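Local coordinates for protein fructose-1,6-bisphosphatase/inositol-1-monophosphatase (Thermotoga maritima, PDB 2P3N) that dephosphorylates inositol 1-phosphate, fructose 1,6-bisphosphate and several other phosphate esters as a magnesium-dependent homotetramer, at residues 7-12 with 108-112; 42-46 with 64-68. All coordinates share one frame; numbering follows the deposited sequence.

Contact 1. Residues 7-12 with 108-112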
loop_
_atom_site.group_PDB
_atom_site.type_symbol
_atom_site.label_atom_id
_atom_site.label_comp_id
_atom_site.label_asym_id
_atom_site.label_seq_id
_atom_site.Cartn_x
_atom_site.Cartn_y
_atom_site.Cartn_z
ATOM N N SER A 7 -17.946 1.817 -11.615
ATOM C CA SER A 7 -16.873 2.728 -11.964
ATOM C C SER A 7 -15.665 2.558 -11.058
ATOM O O SER A 7 -14.526 2.534 -11.516
ATOM C CB SER A 7 -17.390 4.165 -11.876
ATOM O OG SER A 7 -18.492 4.353 -12.752
ATOM N N ILE A 8 -15.920 2.458 -9.761
ATOM C CA ILE A 8 -14.854 2.281 -8.790
ATOM C C ILE A 8 -14.090 0.993 -9.069
ATOM O O ILE A 8 -12.858 1.009 -9.178
ATOM C CB ILE A 8 -15.417 2.230 -7.365
ATOM C CG1 ILE A 8 -16.000 3.601 -7.006
ATOM C CG2 ILE A 8 -14.328 1.830 -6.376
ATOM C CD1 ILE A 8 -16.824 3.613 -5.728
ATOM N N LYS A 9 -14.813 -0.114 -9.196
ATOM C CA LYS A 9 -14.174 -1.395 -9.444
ATOM C C LYS A 9 -13.474 -1.484 -10.790
ATOM O O LYS A 9 -12.481 -2.184 -10.927
ATOM C CB LYS A 9 -15.206 -2.507 -9.313
ATOM C CG LYS A 9 -15.864 -2.481 -7.956
ATOM C CD LYS A 9 -16.766 -3.666 -7.715
ATOM C CE LYS A 9 -17.281 -3.608 -6.299
ATOM N NZ LYS A 9 -18.337 -4.609 -6.047
ATOM N N LEU A 10 -13.991 -0.764 -11.778
ATOM C CA LEU A 10 -13.424 -0.765 -13.125
ATOM C C LEU A 10 -12.109 -0.016 -13.129
ATOM O O LEU A 10 -11.109 -0.500 -13.645
ATOM C CB LEU A 10 -14.366 -0.065 -14.104
ATOM C CG LEU A 10 -14.674 -0.640 -15.484
ATOM C CD1 LEU A 10 -15.195 0.509 -16.332
ATOM C CD2 LEU A 10 -13.457 -1.269 -16.138
ATOM N N LEU A 11 -12.109 1.186 -12.570
ATOM C CA LEU A 11 -10.883 1.962 -12.548
ATOM C C LEU A 11 -9.841 1.320 -11.649
ATOM O O LEU A 11 -8.648 1.458 -11.890
ATOM C CB LEU A 11 -11.154 3.398 -12.090
ATOM C CG LEU A 11 -12.073 4.264 -12.959
ATOM C CD1 LEU A 11 -11.471 5.642 -13.032
ATOM C CD2 LEU A 11 -12.244 3.683 -14.350
ATOM N N ARG A 12 -10.297 0.619 -10.615
ATOM C CA ARG A 12 -9.375 -0.035 -9.706
ATOM C C ARG A 12 -8.714 -1.218 -10.380
ATOM O O ARG A 12 -7.555 -1.518 -10.112
ATOM C CB ARG A 12 -10.090 -0.468 -8.426
ATOM C CG ARG A 12 -10.148 0.635 -7.377
ATOM C CD ARG A 12 -10.956 0.258 -6.155
ATOM N NE ARG A 12 -10.838 1.287 -5.129
ATOM C CZ ARG A 12 -11.444 1.252 -3.945
ATOM N NH1 ARG A 12 -12.229 0.233 -3.621
ATOM N NH2 ARG A 12 -11.257 2.239 -3.076
ATOM N N LEU A 108 -22.070 11.560 -11.677
ATOM C CA LEU A 108 -21.146 10.685 -10.980
ATOM C C LEU A 108 -19.718 10.969 -11.422
ATOM O O LEU A 108 -19.470 11.295 -12.576
ATOM C CB LEU A 108 -21.534 9.240 -11.310
ATOM C CG LEU A 108 -20.818 7.983 -10.821
ATOM C CD1 LEU A 108 -21.604 6.789 -11.328
ATOM C CD2 LEU A 108 -19.377 7.919 -11.318
ATOM N N GLY A 109 -18.779 10.842 -10.494
ATOM C CA GLY A 109 -17.387 11.071 -10.823
ATOM C C GLY A 109 -16.473 10.179 -10.002
ATOM O O GLY A 109 -16.721 9.928 -8.828
ATOM N N VAL A 110 -15.423 9.669 -10.621
ATOM C CA VAL A 110 -14.480 8.838 -9.897
ATOM C C VAL A 110 -13.086 9.053 -10.468
ATOM O O VAL A 110 -12.904 9.106 -11.687
ATOM C CB VAL A 110 -14.884 7.339 -9.938
ATOM C CG1 VAL A 110 -15.380 6.973 -11.306
ATOM C CG2 VAL A 110 -13.702 6.468 -9.551
ATOM N N VAL A 111 -12.117 9.238 -9.574
ATOM C CA VAL A 111 -10.719 9.448 -9.958
ATOM C C VAL A 111 -9.911 8.400 -9.196
ATOM O O VAL A 111 -10.054 8.261 -7.983
ATOM C CB VAL A 111 -10.210 10.876 -9.562
ATOM C CG1 VAL A 111 -8.753 11.054 -9.965
ATOM C CG2 VAL A 111 -11.047 11.933 -10.230
ATOM N N HIS A 112 -9.078 7.650 -9.903
ATOM C CA HIS A 112 -8.280 6.621 -9.249
ATOM C C HIS A 112 -6.785 6.711 -9.560
ATOM O O HIS A 112 -6.354 6.385 -10.664
ATOM C CB HIS A 112 -8.806 5.224 -9.614
ATOM C CG HIS A 112 -7.992 4.107 -9.036
ATOM N ND1 HIS A 112 -7.849 3.917 -7.680
ATOM C CD2 HIS A 112 -7.248 3.145 -9.632
ATOM C CE1 HIS A 112 -7.052 2.885 -7.465
ATOM N NE2 HIS A 112 -6.675 2.397 -8.632
HETATM O O HOH W 1 -5.644 0.109 -9.157
#
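Ser7, Leu11 and Arg12 settle on Leu108, Val110 and His112 where helix 2-21 lies on strand 105-113 of the large mixed sheet in the layered alpha/beta inositol monophosphatase fold. The segment axes lie 8.6 Å and 24° apart. Packing is tightest at Ser7, where CB presses on Val110 CG1 at 3.5 Å, while its hydroxyl bonds back to Arg3 O. Leu11 CD1 lies 4.2 Å from Val110 CG2, Leu11 CB meets His112 CB at 3.9 Å, and Leu98 and Ile96 of the neighbouring strand complete this greasy floor. At the His112 end the contact turns polar and takes in water. His112 CG, anti to the backbone N (chi1 177°), sends the ring out beneath Arg12. Arg12 CG sits over one face, towards the rim near CE1, a CH-pi contact 4.0 Å from the ring centroid; the extended chain carries the guanidinium, turned 71° from the ring, to Glu133 of the second subunit. Thr119 OG1 holds His112 ND1. Without the imidazole, as with an alanine here, Arg12 CG would probably lose the ring it covers, and Thr119 and the water a polar partner. At the ring's edge, in its plane, that water lies 2.6 Å from His112 NE2 and donates to Arg12 O at 2.7 Å.

Contact 2. Residues 42-46 with 64-68. With MG (magnesium ion), chain E.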
loop_
_atom_site.group_PDB
_atom_site.type_symbol
_atom_site.label_atom_id
_atom_site.label_comp_id
_atom_site.label_asym_id
_atom_site.label_seq_id
_atom_site.Cartn_x
_atom_site.Cartn_y
_atom_site.Cartn_z
ATOM N N ASP A 42 -2.180 4.249 -22.910
ATOM C CA ASP A 42 -3.303 5.172 -22.742
ATOM C C ASP A 42 -4.481 4.512 -23.473
ATOM O O ASP A 42 -5.596 4.432 -22.951
ATOM C CB ASP A 42 -3.010 6.531 -23.405
ATOM C CG ASP A 42 -1.962 7.362 -22.650
ATOM O OD1 ASP A 42 -2.331 8.385 -22.027
ATOM O OD2 ASP A 42 -0.768 7.003 -22.683
ATOM N N ARG A 43 -4.201 4.025 -24.686
ATOM C CA ARG A 43 -5.196 3.370 -25.543
ATOM C C ARG A 43 -5.670 2.023 -25.024
ATOM O O ARG A 43 -6.849 1.701 -25.077
ATOM C CB ARG A 43 -4.635 3.143 -26.945
ATOM C CG ARG A 43 -4.227 4.379 -27.697
ATOM C CD ARG A 43 -3.769 3.980 -29.095
ATOM N NE ARG A 43 -3.220 5.103 -29.851
ATOM C CZ ARG A 43 -2.013 5.618 -29.654
ATOM N NH1 ARG A 43 -1.219 5.104 -28.724
ATOM N NH2 ARG A 43 -1.603 6.651 -30.380
ATOM N N GLU A 44 -4.733 1.217 -24.561
ATOM C CA GLU A 44 -5.064 -0.092 -24.044
ATOM C C GLU A 44 -5.945 0.073 -22.810
ATOM O O GLU A 44 -6.890 -0.685 -22.604
ATOM C CB GLU A 44 -3.764 -0.825 -23.719
ATOM C CG GLU A 44 -3.920 -2.159 -23.043
ATOM C CD GLU A 44 -2.609 -2.915 -22.990
ATOM O OE1 GLU A 44 -1.546 -2.266 -22.887
ATOM O OE2 GLU A 44 -2.646 -4.158 -23.047
ATOM N N ALA A 45 -5.638 1.085 -22.003
ATOM C CA ALA A 45 -6.395 1.360 -20.795
ATOM C C ALA A 45 -7.783 1.840 -21.176
ATOM O O ALA A 45 -8.774 1.490 -20.532
ATOM C CB ALA A 45 -5.689 2.419 -19.968
ATOM N N GLN A 46 -7.847 2.638 -22.235
ATOM C CA GLN A 46 -9.114 3.166 -22.703
ATOM C C GLN A 46 -9.984 2.075 -23.292
ATOM O O GLN A 46 -11.209 2.105 -23.140
ATOM C CB GLN A 46 -8.886 4.233 -23.757
ATOM C CG GLN A 46 -10.141 5.032 -24.043
ATOM C CD GLN A 46 -9.934 6.057 -25.122
ATOM O OE1 GLN A 46 -10.182 5.787 -26.298
ATOM N NE2 GLN A 46 -9.456 7.243 -24.736
ATOM N N ALA A 64 -14.097 9.792 -24.865
ATOM C CA ALA A 64 -12.813 9.422 -24.295
ATOM C C ALA A 64 -11.687 10.231 -24.941
ATOM O O ALA A 64 -11.667 10.435 -26.161
ATOM C CB ALA A 64 -12.582 7.902 -24.476
ATOM N N GLU A 65 -10.759 10.704 -24.113
ATOM C CA GLU A 65 -9.649 11.505 -24.603
ATOM C C GLU A 65 -9.064 10.981 -25.899
ATOM O O GLU A 65 -9.098 11.648 -26.924
ATOM C CB GLU A 65 -8.537 11.588 -23.560
ATOM C CG GLU A 65 -7.239 12.076 -24.153
ATOM C CD GLU A 65 -6.299 12.625 -23.128
ATOM O OE1 GLU A 65 -6.149 11.983 -22.068
ATOM O OE2 GLU A 65 -5.707 13.693 -23.391
ATOM N N GLU A 66 -8.528 9.773 -25.843
ATOM C CA GLU A 66 -7.904 9.166 -26.995
ATOM C C GLU A 66 -8.854 8.710 -28.099
ATOM O O GLU A 66 -9.073 7.512 -28.269
ATOM C CB GLU A 66 -7.043 7.989 -26.535
ATOM C CG GLU A 66 -5.566 8.314 -26.375
ATOM C CD GLU A 66 -5.300 9.358 -25.324
ATOM O OE1 GLU A 66 -5.504 9.062 -24.131
ATOM O OE2 GLU A 66 -4.885 10.476 -25.691
ATOM N N GLY A 67 -9.433 9.652 -28.840
ATOM C CA GLY A 67 -10.299 9.264 -29.945
ATOM C C GLY A 67 -11.815 9.358 -29.911
ATOM O O GLY A 67 -12.390 10.103 -30.689
ATOM N N ILE A 68 -12.473 8.601 -29.039
ATOM C CA ILE A 68 -13.938 8.603 -28.976
ATOM C C ILE A 68 -14.535 9.920 -28.490
ATOM O O ILE A 68 -14.408 10.274 -27.317
ATOM C CB ILE A 68 -14.444 7.473 -28.058
ATOM C CG1 ILE A 68 -13.642 6.192 -28.322
ATOM C CG2 ILE A 68 -15.933 7.233 -28.302
ATOM C CD1 ILE A 68 -13.913 5.086 -27.327
HETATM MG MG MG E . -5.029 11.413 -20.385
HETATM O O HOH W 2 -4.837 9.445 -21.485
HETATM O O HOH W 3 -3.389 11.968 -21.255
HETATM O O HOH W 4 -4.931 13.447 -19.830
#
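Asp42 and Gln46 on helix 40-56 meet Glu66 in the loop that leaves strand 61-64, the loop whose Glu65 binds magnesium in this phosphatase's metal site. Glu66 is the centre of an inverse gamma turn, and its side chain runs alongside the helix, back towards Asp42. Its CB rests against the terminal amide of Gln46, whose CG in turn touches Ala64 CB at 3.8 Å. Next, Glu66 CG passes 4.4 Å from Arg43 CG, a loose touch at the partly exposed side. A bend at chi2 (62°) then brings Glu66 CD up to Asp42 CB, with OE1 3.6 Å from that same CB. The carboxylate planes of Asp42 and Glu66 are 84° apart. Glu66 OE2 ends in a salt bridge with Lys31, whereas OE1 accepts a hydrogen bond of 2.8 Å from a water. The same water donates to Asp42 OD1, also at 2.8 Å, and coordinates the magnesium at 2.3 Å. Glu65 OE1 binds the ion directly at 2.1 Å; two more waters, Asp79 and the carbonyl of Ile81 complete its shell. Asp42 itself is held by Thr39 and by Thr84, a probable substrate-binding residue. Donating to two second-shell carboxylates, the shared water is probably held in one orientation; it bridges acidic groups only 3.9 Å apart (Asp42 OD1 to Glu66 OE1), whose mutual repulsion the water, metal and Lys31 probably ease.

Overall arrangement
Contact 1 is a buried, mainly apolar meeting of a helix with the central part of a sheet, whereas contact 2 is only partly buried and joins a helix to a loop through carboxylates, a water and a metal ion. Their centres lie about 16 Å apart and their nearest atoms about 7 Å, so they do not touch directly. Helices 2-21 and 40-56 link them: Leu10 and Leu11 pack on Ile49, and Ala45 on Val14 and Leu18. Along the chain, contact 2 falls inside the loop closed by contact 1. Only contact 1 faces other subunits, through Arg12 and its neighbours; segments 42-46 and 64-68 touch no other chain and contribute Glu65 to the magnesium shell, with Asp42 and Glu66 behind one of its waters.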